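Decaprenyl diphosphate synthase (Rhodobacter capsulatus, PDB 3MZV) probably makes a long all-trans polyprenyl diphosphate for quinone side chains by adding isopentenyl diphosphate units to farnesyl diphosphate, with magnesium as cofactor. Local coordinates at residues B[20-23]-B[24-27]; B[43-46]-B[47-51]; B[171-174]-B[175-179]; B[276-279]-B[280-284]; B[300-303]-B[304-308]. All coordinates share one frame; numbering follows the deposited sequence.

Interaction 1 (B[20-23]-B[24-27])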
loop_
_atom_site.group_PDB
_atom_site.type_symbol
_atom_site.label_atom_id
_atom_site.label_comp_id
_atom_site.label_asym_id
_atom_site.label_seq_id
_atom_site.Cartn_x
_atom_site.Cartn_y
_atom_site.Cartn_z
ATOM N N GLU B 20 -10.581 -3.578 27.720
ATOM C CA GLU B 20 -9.368 -2.893 28.101
ATOM C C GLU B 20 -8.308 -2.940 27.013
ATOM O O GLU B 20 -7.642 -1.938 26.752
ATOM C CB GLU B 20 -8.843 -3.504 29.364
ATOM C CG GLU B 20 -7.526 -3.016 29.752
ATOM C CD GLU B 20 -7.265 -3.189 31.220
ATOM O OE1 GLU B 20 -8.055 -3.866 31.908
ATOM O OE2 GLU B 20 -6.272 -2.608 31.682
ATOM N N ASP B 21 -8.136 -4.116 26.394
ATOM C CA ASP B 21 -7.171 -4.259 25.310
ATOM C C ASP B 21 -7.594 -3.433 24.092
ATOM O O ASP B 21 -6.754 -2.879 23.393
ATOM C CB ASP B 21 -7.073 -5.761 24.925
ATOM C CG ASP B 21 -6.172 -6.568 25.901
ATOM O OD1 ASP B 21 -5.447 -5.979 26.721
ATOM O OD2 ASP B 21 -6.178 -7.800 25.838
ATOM N N MET B 22 -8.894 -3.385 23.833
ATOM C CA MET B 22 -9.405 -2.715 22.623
ATOM C C MET B 22 -9.233 -1.197 22.810
ATOM O O MET B 22 -9.025 -0.479 21.829
ATOM C CB MET B 22 -10.868 -3.076 22.331
ATOM C CG MET B 22 -11.067 -4.325 21.409
ATOM S SD MET B 22 -10.253 -4.270 19.773
ATOM C CE MET B 22 -10.537 -2.572 19.307
ATOM N N ALA B 23 -9.295 -0.736 24.069
ATOM C CA ALA B 23 -8.985 0.657 24.405
ATOM C C ALA B 23 -7.525 0.950 24.052
ATOM O O ALA B 23 -7.210 1.999 23.447
ATOM C CB ALA B 23 -9.239 0.929 25.871
ATOM N N ALA B 24 -6.628 0.034 24.423
ATOM C CA ALA B 24 -5.229 0.211 24.112
ATOM C C ALA B 24 -5.005 0.148 22.588
ATOM O O ALA B 24 -4.142 0.837 22.053
ATOM C CB ALA B 24 -4.384 -0.847 24.870
ATOM N N VAL B 25 -5.779 -0.664 21.879
ATOM C CA VAL B 25 -5.700 -0.716 20.417
ATOM C C VAL B 25 -6.108 0.643 19.815
ATOM O O VAL B 25 -5.332 1.257 19.070
ATOM C CB VAL B 25 -6.542 -1.891 19.852
ATOM C CG1 VAL B 25 -6.725 -1.796 18.359
ATOM C CG2 VAL B 25 -5.840 -3.222 20.224
ATOM N N ASN B 26 -7.306 1.091 20.185
ATOM C CA ASN B 26 -7.849 2.397 19.798
ATOM C C ASN B 26 -6.773 3.501 19.997
ATOM O O ASN B 26 -6.494 4.290 19.070
ATOM C CB ASN B 26 -9.169 2.690 20.587
ATOM C CG ASN B 26 -10.353 1.844 20.134
ATOM O OD1 ASN B 26 -10.362 1.328 19.039
ATOM N ND2 ASN B 26 -11.393 1.743 20.978
ATOM N N ALA B 27 -6.112 3.504 21.158
ATOM C CA ALA B 27 -5.059 4.469 21.468
ATOM C C ALA B 27 -3.821 4.471 20.531
ATOM O O ALA B 27 -3.305 5.537 20.136
ATOM C CB ALA B 27 -4.622 4.294 22.912
#
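Bends at the second and third torsions of Met22 (chi2 -56°, chi3 -40°) turn its methyl group forward along the helix, to Val25 and Asn26. This is i to i+3 and i to i+4 packing on one face of helix 19-32, part of the mainly helical isoprenoid synthase fold. Val25 has CG1 opposite its backbone N (chi1 168°), and this branch meets the Met22 thioether end. Met22 CE lies 4.0 Å from Val25 CG1, an ordinary apolar touch. The two side chains cross at a slant. CE also comes to 3.9 Å from Asn26 OD1.

Four backbone bonds hold the turn, from the amides of Ala24, Val25, Asn26 and Ala27 to the carbonyls four residues earlier. The bond from Asn26 N to Met22 O is nearly straight.

The apolar face looks inward. Met22 and Val25 both touch Leu62 of helix 56-67, and Val25 also rests on Val76 of helix 74-96. Asp21 is buried too, and its OD2 forms a salt bridge with Arg66. The Ala23 and Asn26 side of the helix is exposed. The amide of Asn26 folds back over the preceding turn, and its CG sits 3.2 Å from Met22 O.

Interaction 2 (B[43-46]-B[47-51])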
loop_
_atom_site.group_PDB
_atom_site.type_symbol
_atom_site.label_atom_id
_atom_site.label_comp_id
_atom_site.label_asym_id
_atom_site.label_seq_id
_atom_site.Cartn_x
_atom_site.Cartn_y
_atom_site.Cartn_z
ATOM N N GLU B 43 -7.501 13.085 9.349
ATOM C CA GLU B 43 -8.877 13.473 8.955
ATOM C C GLU B 43 -9.515 12.368 8.135
ATOM O O GLU B 43 -10.606 11.915 8.465
ATOM C CB GLU B 43 -8.923 14.779 8.151
ATOM C CG GLU B 43 -9.064 16.029 9.007
ATOM C CD GLU B 43 -8.452 17.262 8.344
ATOM O OE1 GLU B 43 -8.788 17.516 7.160
ATOM O OE2 GLU B 43 -7.623 17.940 9.008
ATOM N N VAL B 44 -8.834 11.933 7.076
ATOM C CA VAL B 44 -9.351 10.828 6.240
ATOM C C VAL B 44 -9.489 9.497 7.016
ATOM O O VAL B 44 -10.482 8.776 6.868
ATOM C CB VAL B 44 -8.463 10.595 4.989
ATOM C CG1 VAL B 44 -8.922 9.342 4.224
ATOM C CG2 VAL B 44 -8.465 11.850 4.075
ATOM N N THR B 45 -8.483 9.173 7.827
ATOM C CA THR B 45 -8.505 7.936 8.631
ATOM C C THR B 45 -9.623 7.950 9.679
ATOM O O THR B 45 -10.347 6.951 9.835
ATOM C CB THR B 45 -7.160 7.686 9.373
ATOM O OG1 THR B 45 -6.051 7.930 8.490
ATOM C CG2 THR B 45 -7.120 6.243 9.900
ATOM N N ALA B 46 -9.726 9.075 10.402
ATOM C CA ALA B 46 -10.825 9.312 11.321
ATOM C C ALA B 46 -12.122 8.942 10.636
ATOM O O ALA B 46 -12.884 8.127 11.140
ATOM C CB ALA B 46 -10.869 10.805 11.763
ATOM N N HIS B 47 -12.328 9.520 9.455
ATOM C CA HIS B 47 -13.592 9.424 8.710
ATOM C C HIS B 47 -13.985 7.988 8.322
ATOM O O HIS B 47 -15.167 7.700 8.145
ATOM C CB HIS B 47 -13.539 10.352 7.465
ATOM C CG HIS B 47 -14.759 10.288 6.597
ATOM N ND1 HIS B 47 -15.854 11.108 6.785
ATOM C CD2 HIS B 47 -15.059 9.497 5.536
ATOM C CE1 HIS B 47 -16.777 10.821 5.882
ATOM N NE2 HIS B 47 -16.321 9.847 5.112
ATOM N N LEU B 48 -13.014 7.081 8.198
ATOM C CA LEU B 48 -13.340 5.678 7.903
ATOM C C LEU B 48 -13.629 4.859 9.171
ATOM O O LEU B 48 -14.495 3.985 9.164
ATOM C CB LEU B 48 -12.230 5.010 7.078
ATOM C CG LEU B 48 -12.589 3.639 6.473
ATOM C CD1 LEU B 48 -13.946 3.634 5.740
ATOM C CD2 LEU B 48 -11.465 3.143 5.531
ATOM N N ILE B 49 -12.901 5.148 10.248
ATOM C CA ILE B 49 -12.986 4.349 11.472
ATOM C C ILE B 49 -14.205 4.754 12.313
ATOM O O ILE B 49 -14.924 3.892 12.827
ATOM C CB ILE B 49 -11.669 4.422 12.300
ATOM C CG1 ILE B 49 -10.564 3.614 11.597
ATOM C CG2 ILE B 49 -11.895 3.890 13.714
ATOM C CD1 ILE B 49 -9.126 4.028 11.947
ATOM N N GLU B 50 -14.452 6.061 12.424
ATOM C CA GLU B 50 -15.646 6.574 13.119
ATOM C C GLU B 50 -16.954 6.344 12.325
ATOM O O GLU B 50 -18.022 6.794 12.754
ATOM C CB GLU B 50 -15.479 8.068 13.471
ATOM C CG GLU B 50 -14.777 8.346 14.809
ATOM C CD GLU B 50 -13.253 8.230 14.735
ATOM O OE1 GLU B 50 -12.738 7.331 14.031
ATOM O OE2 GLU B 50 -12.561 9.036 15.395
ATOM N N ALA B 51 -16.869 5.642 11.186
ATOM C CA ALA B 51 -18.051 5.240 10.401
ATOM C C ALA B 51 -18.464 3.784 10.667
ATOM O O ALA B 51 -18.734 3.010 9.726
ATOM C CB ALA B 51 -17.796 5.453 8.907
#
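Thr45 O takes two backbone amides at once, those of Leu48 and Ile49. Ile49 N gives the regular i to i+4 bond, at 3.2 Å from Thr45 O and close to the line of the carbonyl. Leu48 N reaches Thr45 O at 3.1 Å but stands well above the carbonyl plane, as in a tighter i to i+3 turn. Leu48 N bonds only weakly to Val44 O.

The next carbonyl is shared as well. Ala46 O takes a straight bond of 2.9 Å from Glu50 N and a weak one from Ile49 N. Such sharing marks the last turn of helix 40-49, where the chain passes into a loop at Glu50. That loop leads into a GGKRLRP sequence, which in related prenyl synthases takes part in binding isopentenyl diphosphate.

The side chain of Glu50 bends at chi2 (80°) and comes back over the end of the helix. Its OE1 then lies 3.0 Å from Ala46 O. Both atoms are acceptors, so this is a close approach and not a bond.

On the inner face Thr45 and Ile49 run side by side in the same direction. The Thr45 methyl CG2 meets Ile49 CD1 at 3.6 Å. CG2 can do so because it stands opposite the backbone N, while OG1 bonds back to Ile41 O.

His47 turns away from this pair, and its NE2 bonds to Pro106 O of the small two-stranded sheet. Val44 and Leu48 pack on Leu91 of helix 74-96, and Thr45 packs on Val120 and Leu124 of helix 114-133.

Interaction 3 (B[171-174]-B[175-179])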
loop_
_atom_site.group_PDB
_atom_site.type_symbol
_atom_site.label_atom_id
_atom_site.label_comp_id
_atom_site.label_asym_id
_atom_site.label_seq_id
_atom_site.Cartn_x
_atom_site.Cartn_y
_atom_site.Cartn_z
ATOM N N ILE B 171 -12.087 -21.315 -7.874
ATOM C CA ILE B 171 -11.599 -19.944 -8.084
ATOM C C ILE B 171 -12.249 -18.985 -7.133
ATOM O O ILE B 171 -11.574 -18.108 -6.561
ATOM C CB ILE B 171 -11.745 -19.497 -9.562
ATOM C CG1 ILE B 171 -10.795 -20.344 -10.399
ATOM C CG2 ILE B 171 -11.492 -17.973 -9.738
ATOM C CD1 ILE B 171 -10.990 -20.282 -11.913
ATOM N N TYR B 172 -13.568 -19.138 -6.944
ATOM C CA TYR B 172 -14.297 -18.285 -6.033
ATOM C C TYR B 172 -13.733 -18.402 -4.614
ATOM O O TYR B 172 -13.609 -17.386 -3.939
ATOM C CB TYR B 172 -15.803 -18.591 -6.058
ATOM C CG TYR B 172 -16.615 -17.992 -4.912
ATOM C CD1 TYR B 172 -16.936 -16.668 -4.896
ATOM C CD2 TYR B 172 -17.036 -18.784 -3.844
ATOM C CE1 TYR B 172 -17.663 -16.117 -3.873
ATOM C CE2 TYR B 172 -17.807 -18.240 -2.791
ATOM C CZ TYR B 172 -18.089 -16.913 -2.804
ATOM O OH TYR B 172 -18.838 -16.332 -1.764
ATOM N N LEU B 173 -13.466 -19.633 -4.170
ATOM C CA LEU B 173 -12.903 -19.882 -2.839
ATOM C C LEU B 173 -11.518 -19.203 -2.703
ATOM O O LEU B 173 -11.206 -18.634 -1.686
ATOM C CB LEU B 173 -12.787 -21.376 -2.556
ATOM C CG LEU B 173 -12.164 -21.658 -1.191
ATOM C CD1 LEU B 173 -13.005 -20.993 -0.049
ATOM C CD2 LEU B 173 -12.006 -23.163 -0.954
ATOM N N ARG B 174 -10.732 -19.236 -3.758
ATOM C CA ARG B 174 -9.441 -18.558 -3.782
ATOM C C ARG B 174 -9.598 -17.046 -3.648
ATOM O O ARG B 174 -8.833 -16.410 -2.932
ATOM C CB ARG B 174 -8.724 -18.940 -5.071
ATOM C CG ARG B 174 -7.260 -18.541 -5.195
ATOM C CD ARG B 174 -6.483 -19.699 -5.893
ATOM N NE ARG B 174 -7.307 -20.466 -6.847
ATOM C CZ ARG B 174 -7.099 -21.742 -7.203
ATOM N NH1 ARG B 174 -7.912 -22.328 -8.089
ATOM N NH2 ARG B 174 -6.087 -22.445 -6.700
ATOM N N VAL B 175 -10.594 -16.469 -4.313
ATOM C CA VAL B 175 -10.836 -15.046 -4.241
ATOM C C VAL B 175 -11.234 -14.672 -2.836
ATOM O O VAL B 175 -10.725 -13.693 -2.273
ATOM C CB VAL B 175 -11.954 -14.585 -5.193
ATOM C CG1 VAL B 175 -12.502 -13.218 -4.776
ATOM C CG2 VAL B 175 -11.463 -14.634 -6.671
ATOM N N ILE B 176 -12.168 -15.411 -2.242
ATOM C CA ILE B 176 -12.635 -14.977 -0.955
ATOM C C ILE B 176 -11.566 -15.246 0.123
ATOM O O ILE B 176 -11.497 -14.486 1.070
ATOM C CB ILE B 176 -14.039 -15.539 -0.582
ATOM C CG1 ILE B 176 -14.024 -17.056 -0.421
ATOM C CG2 ILE B 176 -15.049 -15.086 -1.656
ATOM C CD1 ILE B 176 -15.451 -17.654 0.033
ATOM N N ARG B 177 -10.787 -16.316 -0.036
ATOM C CA ARG B 177 -9.701 -16.679 0.892
ATOM C C ARG B 177 -8.630 -15.590 0.868
ATOM O O ARG B 177 -8.127 -15.173 1.909
ATOM C CB ARG B 177 -9.117 -18.071 0.553
ATOM C CG ARG B 177 -8.036 -18.604 1.501
ATOM C CD ARG B 177 -7.953 -20.116 1.361
ATOM N NE ARG B 177 -8.587 -20.917 2.397
ATOM C CZ ARG B 177 -9.057 -22.157 2.207
ATOM N NH1 ARG B 177 -9.584 -22.847 3.213
ATOM N NH2 ARG B 177 -9.032 -22.718 1.000
ATOM N N GLY B 178 -8.309 -15.081 -0.316
ATOM C CA GLY B 178 -7.345 -13.994 -0.433
ATOM C C GLY B 178 -7.866 -12.660 0.075
ATOM O O GLY B 178 -7.247 -12.025 0.929
ATOM N N LYS B 179 -9.011 -12.251 -0.447
ATOM C CA LYS B 179 -9.619 -10.950 -0.177
ATOM C C LYS B 179 -10.108 -10.756 1.260
ATOM O O LYS B 179 -10.247 -9.629 1.737
ATOM C CB LYS B 179 -10.847 -10.831 -1.071
ATOM C CG LYS B 179 -11.344 -9.469 -1.318
ATOM C CD LYS B 179 -12.873 -9.357 -1.479
ATOM C CE LYS B 179 -13.612 -10.565 -2.013
ATOM N NZ LYS B 179 -15.080 -10.244 -2.148
#
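Tyr172 and Ile176 make a CH-pi contact one helical turn apart. Ile176 CG2 sits over one face of the phenol ring, 4.0 Å from the centroid of Tyr172 and 28° off the ring normal. The delta methyl also reaches the ring, with Ile176 CD1 3.7 Å from Tyr172 CE2. Ile176 can cover the ring with both branches because its CG1 lies between the backbone N and the carbonyl carbon (chi1 65°).

Among the apolar contacts, Leu173 crosses Ile176 at about a right angle, with Leu173 CD1 4.1 Å from Ile176 CG1. Leu173 also packs on the Arg177 guanidinium. Its CD2 makes the contact, 3.6 Å from Arg177 NH2, while CD1 lies farther off over one face.

The amides of Val175, Ile176, Arg177 and Gly178 each bond to the carbonyl four residues earlier in helix 169-194. The helix widens into a pi-type turn at 177-179.

The polar ends are held by helix 199-224. Arg177 NH1 forms a salt bridge with Asp210. Tyr172 OH bonds to Asp221 of a DDxxD motif, which in related trans-prenyl synthases binds diphosphate through magnesium. The contact thus probably borders the active site.

Carbon packs on the flat groups, while their polar ends pair with carboxylates. The Ile176 methyls should hinder turning of the phenol, and the Asp221 bond fixes where its hydroxyl lies.

Interaction 4 (B[276-279]-B[280-284]); sequences GDLE and HAMAL
Leu278 and Met282 meet through their ends, one turn apart at the start of helix 277-287. These are the first two turns of a helix in the trans-prenyl synthase fold, with Gly276 at the N-cap position. The Met282 chain runs extended beyond CG, and its methyl settles against the isobutyl group of Leu278. Met282 CE approaches both CG and CD1 of Leu278 more tightly than normal packing allows, so the exact placing of the methyl is doubtful.

His280 lies on another side of the turn. Its CG stands beside the backbone N (chi1 -69°), which tips the ring back toward the helix start. His280 CD2 then comes to 3.1 Å from Gly276 O. The same carbonyl takes a backbone bond of 2.9 Å from His280 N. Asp277 OD1 meets the ring edge, 3.6 Å from His280 CD2, with the carboxylate turned 55° from the ring.

The next shell sets Asp277. Its OD2 forms a salt bridge with Arg266 and a hydrogen bond with the amide of Gln274. The carboxylate thus folds back over the N-terminal end, where its charge probably suits the helix dipole. Gly276 has a positive phi (97°), a backbone shape that glycine takes easily.

Farther out, Phe240 of helix 238-241 touches Leu278 and Ala281, and Trp264 of helix 258-270 also covers Ala281. The backbone bond of this residue runs from Ala281 N to Asp277 O, at 2.8 Å.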
loop_
_atom_site.group_PDB
_atom_site.type_symbol
_atom_site.label_atom_id
_atom_site.label_comp_id
_atom_site.label_asym_id
_atom_site.label_seq_id
_atom_site.Cartn_x
_atom_site.Cartn_y
_atom_site.Cartn_z
ATOM N N GLY B 276 -35.596 -5.513 -13.961
ATOM C CA GLY B 276 -36.139 -6.831 -13.691
ATOM C C GLY B 276 -35.092 -7.952 -13.708
ATOM O O GLY B 276 -35.350 -9.034 -13.197
ATOM N N ASP B 277 -33.920 -7.700 -14.279
ATOM C CA ASP B 277 -32.904 -8.738 -14.452
ATOM C C ASP B 277 -32.340 -9.299 -13.132
ATOM O O ASP B 277 -32.117 -10.511 -13.012
ATOM C CB ASP B 277 -31.789 -8.266 -15.375
ATOM C CG ASP B 277 -32.157 -8.380 -16.831
ATOM O OD1 ASP B 277 -33.108 -9.123 -17.180
ATOM O OD2 ASP B 277 -31.431 -7.791 -17.649
ATOM N N LEU B 278 -32.128 -8.460 -12.122
ATOM C CA LEU B 278 -31.791 -9.009 -10.807
ATOM C C LEU B 278 -32.829 -10.022 -10.299
ATOM O O LEU B 278 -32.470 -11.099 -9.794
ATOM C CB LEU B 278 -31.570 -7.902 -9.755
ATOM C CG LEU B 278 -31.342 -8.344 -8.307
ATOM C CD1 LEU B 278 -30.110 -9.250 -8.158
ATOM C CD2 LEU B 278 -31.183 -7.099 -7.396
ATOM N N GLU B 279 -34.093 -9.675 -10.414
ATOM C CA GLU B 279 -35.164 -10.565 -9.953
ATOM C C GLU B 279 -35.213 -11.833 -10.791
ATOM O O GLU B 279 -35.427 -12.909 -10.250
ATOM C CB GLU B 279 -36.504 -9.869 -9.915
ATOM C CG GLU B 279 -36.490 -8.651 -8.928
ATOM C CD GLU B 279 -35.992 -7.313 -9.537
ATOM O OE1 GLU B 279 -35.168 -7.266 -10.484
ATOM O OE2 GLU B 279 -36.446 -6.259 -9.024
ATOM N N HIS B 280 -34.959 -11.700 -12.094
ATOM C CA HIS B 280 -34.871 -12.882 -12.957
ATOM C C HIS B 280 -33.732 -13.755 -12.503
ATOM O O HIS B 280 -33.867 -14.966 -12.487
ATOM C CB HIS B 280 -34.672 -12.509 -14.424
ATOM C CG HIS B 280 -35.867 -11.866 -15.054
ATOM N ND1 HIS B 280 -37.119 -12.442 -15.031
ATOM C CD2 HIS B 280 -35.994 -10.720 -15.766
ATOM C CE1 HIS B 280 -37.975 -11.665 -15.667
ATOM N NE2 HIS B 280 -37.321 -10.615 -16.131
ATOM N N ALA B 281 -32.600 -13.162 -12.133
ATOM C CA ALA B 281 -31.441 -13.953 -11.718
ATOM C C ALA B 281 -31.780 -14.706 -10.431
ATOM O O ALA B 281 -31.473 -15.898 -10.283
ATOM C CB ALA B 281 -30.206 -13.051 -11.518
ATOM N N MET B 282 -32.395 -13.993 -9.495
ATOM C CA MET B 282 -32.831 -14.581 -8.230
ATOM C C MET B 282 -33.808 -15.754 -8.478
ATOM O O MET B 282 -33.734 -16.766 -7.799
ATOM C CB MET B 282 -33.496 -13.504 -7.317
ATOM C CG MET B 282 -32.475 -12.550 -6.653
ATOM S SD MET B 282 -33.236 -10.969 -6.019
ATOM C CE MET B 282 -31.754 -10.255 -5.441
ATOM N N ALA B 283 -34.679 -15.634 -9.468
ATOM C CA ALA B 283 -35.624 -16.695 -9.786
ATOM C C ALA B 283 -34.890 -17.946 -10.278
ATOM O O ALA B 283 -35.258 -19.069 -9.885
ATOM C CB ALA B 283 -36.655 -16.246 -10.796
ATOM N N LEU B 284 -33.842 -17.770 -11.084
ATOM C CA LEU B 284 -33.056 -18.929 -11.521
ATOM C C LEU B 284 -32.298 -19.578 -10.360
ATOM O O LEU B 284 -32.187 -20.821 -10.260
ATOM C CB LEU B 284 -32.062 -18.573 -12.636
ATOM C CG LEU B 284 -32.711 -18.179 -13.991
ATOM C CD1 LEU B 284 -31.640 -17.932 -15.038
ATOM C CD2 LEU B 284 -33.754 -19.304 -14.458
#

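Interaction 5 (B[300-303]-B[304-308])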
loop_
_atom_site.group_PDB
_atom_site.type_symbol
_atom_site.label_atom_id
_atom_site.label_comp_id
_atom_site.label_asym_id
_atom_site.label_seq_id
_atom_site.Cartn_x
_atom_site.Cartn_y
_atom_site.Cartn_z
ATOM N N GLY B 300 -21.511 -24.641 6.826
ATOM C CA GLY B 300 -20.488 -25.696 6.786
ATOM C C GLY B 300 -19.117 -25.183 7.215
ATOM O O GLY B 300 -18.416 -25.827 8.012
ATOM N N TRP B 301 -18.748 -23.998 6.706
ATOM C CA TRP B 301 -17.470 -23.405 7.061
ATOM C C TRP B 301 -17.455 -23.066 8.559
ATOM O O TRP B 301 -16.401 -23.156 9.173
ATOM C CB TRP B 301 -17.134 -22.193 6.140
ATOM C CG TRP B 301 -16.487 -22.661 4.849
ATOM C CD1 TRP B 301 -17.037 -22.707 3.580
ATOM C CD2 TRP B 301 -15.177 -23.176 4.722
ATOM N NE1 TRP B 301 -16.121 -23.213 2.684
ATOM C CE2 TRP B 301 -14.986 -23.537 3.360
ATOM C CE3 TRP B 301 -14.148 -23.416 5.637
ATOM C CZ2 TRP B 301 -13.771 -24.063 2.881
ATOM C CZ3 TRP B 301 -12.964 -23.955 5.161
ATOM C CH2 TRP B 301 -12.788 -24.267 3.798
ATOM N N THR B 302 -18.597 -22.695 9.150
ATOM C CA THR B 302 -18.607 -22.415 10.600
ATOM C C THR B 302 -18.425 -23.716 11.373
ATOM O O THR B 302 -17.840 -23.722 12.447
ATOM C CB THR B 302 -19.848 -21.682 11.094
ATOM O OG1 THR B 302 -20.979 -22.512 10.930
ATOM C CG2 THR B 302 -20.040 -20.328 10.383
ATOM N N ASP B 303 -18.908 -24.842 10.835
ATOM C CA ASP B 303 -18.594 -26.147 11.442
ATOM C C ASP B 303 -17.108 -26.414 11.457
ATOM O O ASP B 303 -16.559 -26.852 12.462
ATOM C CB ASP B 303 -19.249 -27.303 10.700
ATOM C CG ASP B 303 -18.981 -28.651 11.361
ATOM O OD1 ASP B 303 -19.450 -28.846 12.487
ATOM O OD2 ASP B 303 -18.335 -29.527 10.727
ATOM N N THR B 304 -16.463 -26.199 10.318
ATOM C CA THR B 304 -15.046 -26.355 10.217
ATOM C C THR B 304 -14.333 -25.423 11.213
ATOM O O THR B 304 -13.401 -25.837 11.839
ATOM C CB THR B 304 -14.555 -26.102 8.772
ATOM O OG1 THR B 304 -15.231 -27.021 7.898
ATOM C CG2 THR B 304 -13.059 -26.330 8.661
ATOM N N ALA B 305 -14.785 -24.194 11.364
ATOM C CA ALA B 305 -14.177 -23.256 12.299
ATOM C C ALA B 305 -14.299 -23.762 13.715
ATOM O O ALA B 305 -13.313 -23.820 14.460
ATOM C CB ALA B 305 -14.828 -21.884 12.171
ATOM N N ARG B 306 -15.513 -24.128 14.102
ATOM C CA ARG B 306 -15.778 -24.679 15.430
ATOM C C ARG B 306 -14.929 -25.902 15.753
ATOM O O ARG B 306 -14.372 -25.984 16.853
ATOM C CB ARG B 306 -17.258 -24.995 15.557
ATOM C CG ARG B 306 -17.648 -25.656 16.866
ATOM C CD ARG B 306 -19.208 -25.575 17.112
ATOM N NE ARG B 306 -19.854 -25.014 15.932
ATOM C CZ ARG B 306 -20.296 -23.769 15.796
ATOM N NH1 ARG B 306 -20.830 -23.405 14.642
ATOM N NH2 ARG B 306 -20.249 -22.910 16.788
ATOM N N LYS B 307 -14.745 -26.801 14.796
ATOM C CA LYS B 307 -13.861 -27.996 14.984
ATOM C C LYS B 307 -12.410 -27.636 15.262
ATOM O O LYS B 307 -11.721 -28.295 16.024
ATOM C CB LYS B 307 -13.862 -28.912 13.749
ATOM C CG LYS B 307 -14.761 -30.151 13.796
ATOM C CD LYS B 307 -16.195 -29.831 13.824
ATOM C CE LYS B 307 -17.053 -31.140 13.763
ATOM N NZ LYS B 307 -18.496 -30.861 13.927
ATOM N N ALA B 308 -11.926 -26.599 14.599
ATOM C CA ALA B 308 -10.574 -26.140 14.808
ATOM C C ALA B 308 -10.347 -25.702 16.257
ATOM O O ALA B 308 -9.257 -25.862 16.786
ATOM C CB ALA B 308 -10.289 -24.956 13.873
HETATM O O HOH W 1 -22.299 -24.638 12.113
HETATM O O HOH W 2 -16.215 -29.444 9.231
HETATM O O HOH W 3 -21.045 -27.306 13.680
#
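Asp303 and Lys307 form an i to i+4 salt bridge on the outer side of helix 290-308, in the helical bundle of this prenyl synthase. Asp303 holds its carboxylate opposite the backbone N, which puts it within reach of Lys307. Lys307 starts from an unusual chi1 (-99°), away from a staggered value, and bends at chi2 (67°). Extended from there, it swings its ammonium back to the acid. Lys307 NZ lies 2.7 Å from Asp303 OD1, on the syn side and near the carboxylate plane.

Arg306 follows another course. Its chain starts extended and then folds at chi3 (6°), a nearly eclipsed value. The Arg306 side chain runs beside that of Thr302, pointing the same way, and brings NH1 to 3.8 Å from Thr302 OG1. It does not bond Thr302 directly. Water 1 joins them, giving a proton to Thr302 OG1 and accepting one from Arg306 NH1. The chi1 of Thr302 sets its OG1 between the backbone N and the carbonyl carbon, where it also bonds to Ile299 O. The main partner of Arg306 is Asp322 of helix 316-328, a salt bridge through NH2.

Trp301 and Thr304 lie alongside each other, with Trp301 CE3 4.1 Å from Thr304 CB. The indole packs on Ile214 and Ile218 of helix 199-224.

Both oxygens of Asp303 have water as well. Water 3 donates to OD1 and is weakly linked to Arg306 NE. Water 2 connects two neighbours in sequence, lying 2.6 Å from Asp303 OD2 and 2.9 Å from Thr304 OG1.

Overall arrangement
From the N terminus the five contacts follow in series. Each spans neighbouring turns of one helix, so none closes a long loop, and none nests in or crosses another. Interactions 1 and 2 sit on consecutive helices, 19-32 and 40-49, on the same side of the chain's centre, and both helices pack on helix 74-96. Interaction 3, on helix 169-194, lies across the centre from them. Interaction 4 is far out on helix 277-287, its centre about 45 Å from that of interaction 1. Interaction 5 follows on helix 290-308. Only interactions 3 and 5 touch, where Arg177 NH1 packs 3.6 Å from Trp301 CH2. Both also pack on helix 199-224.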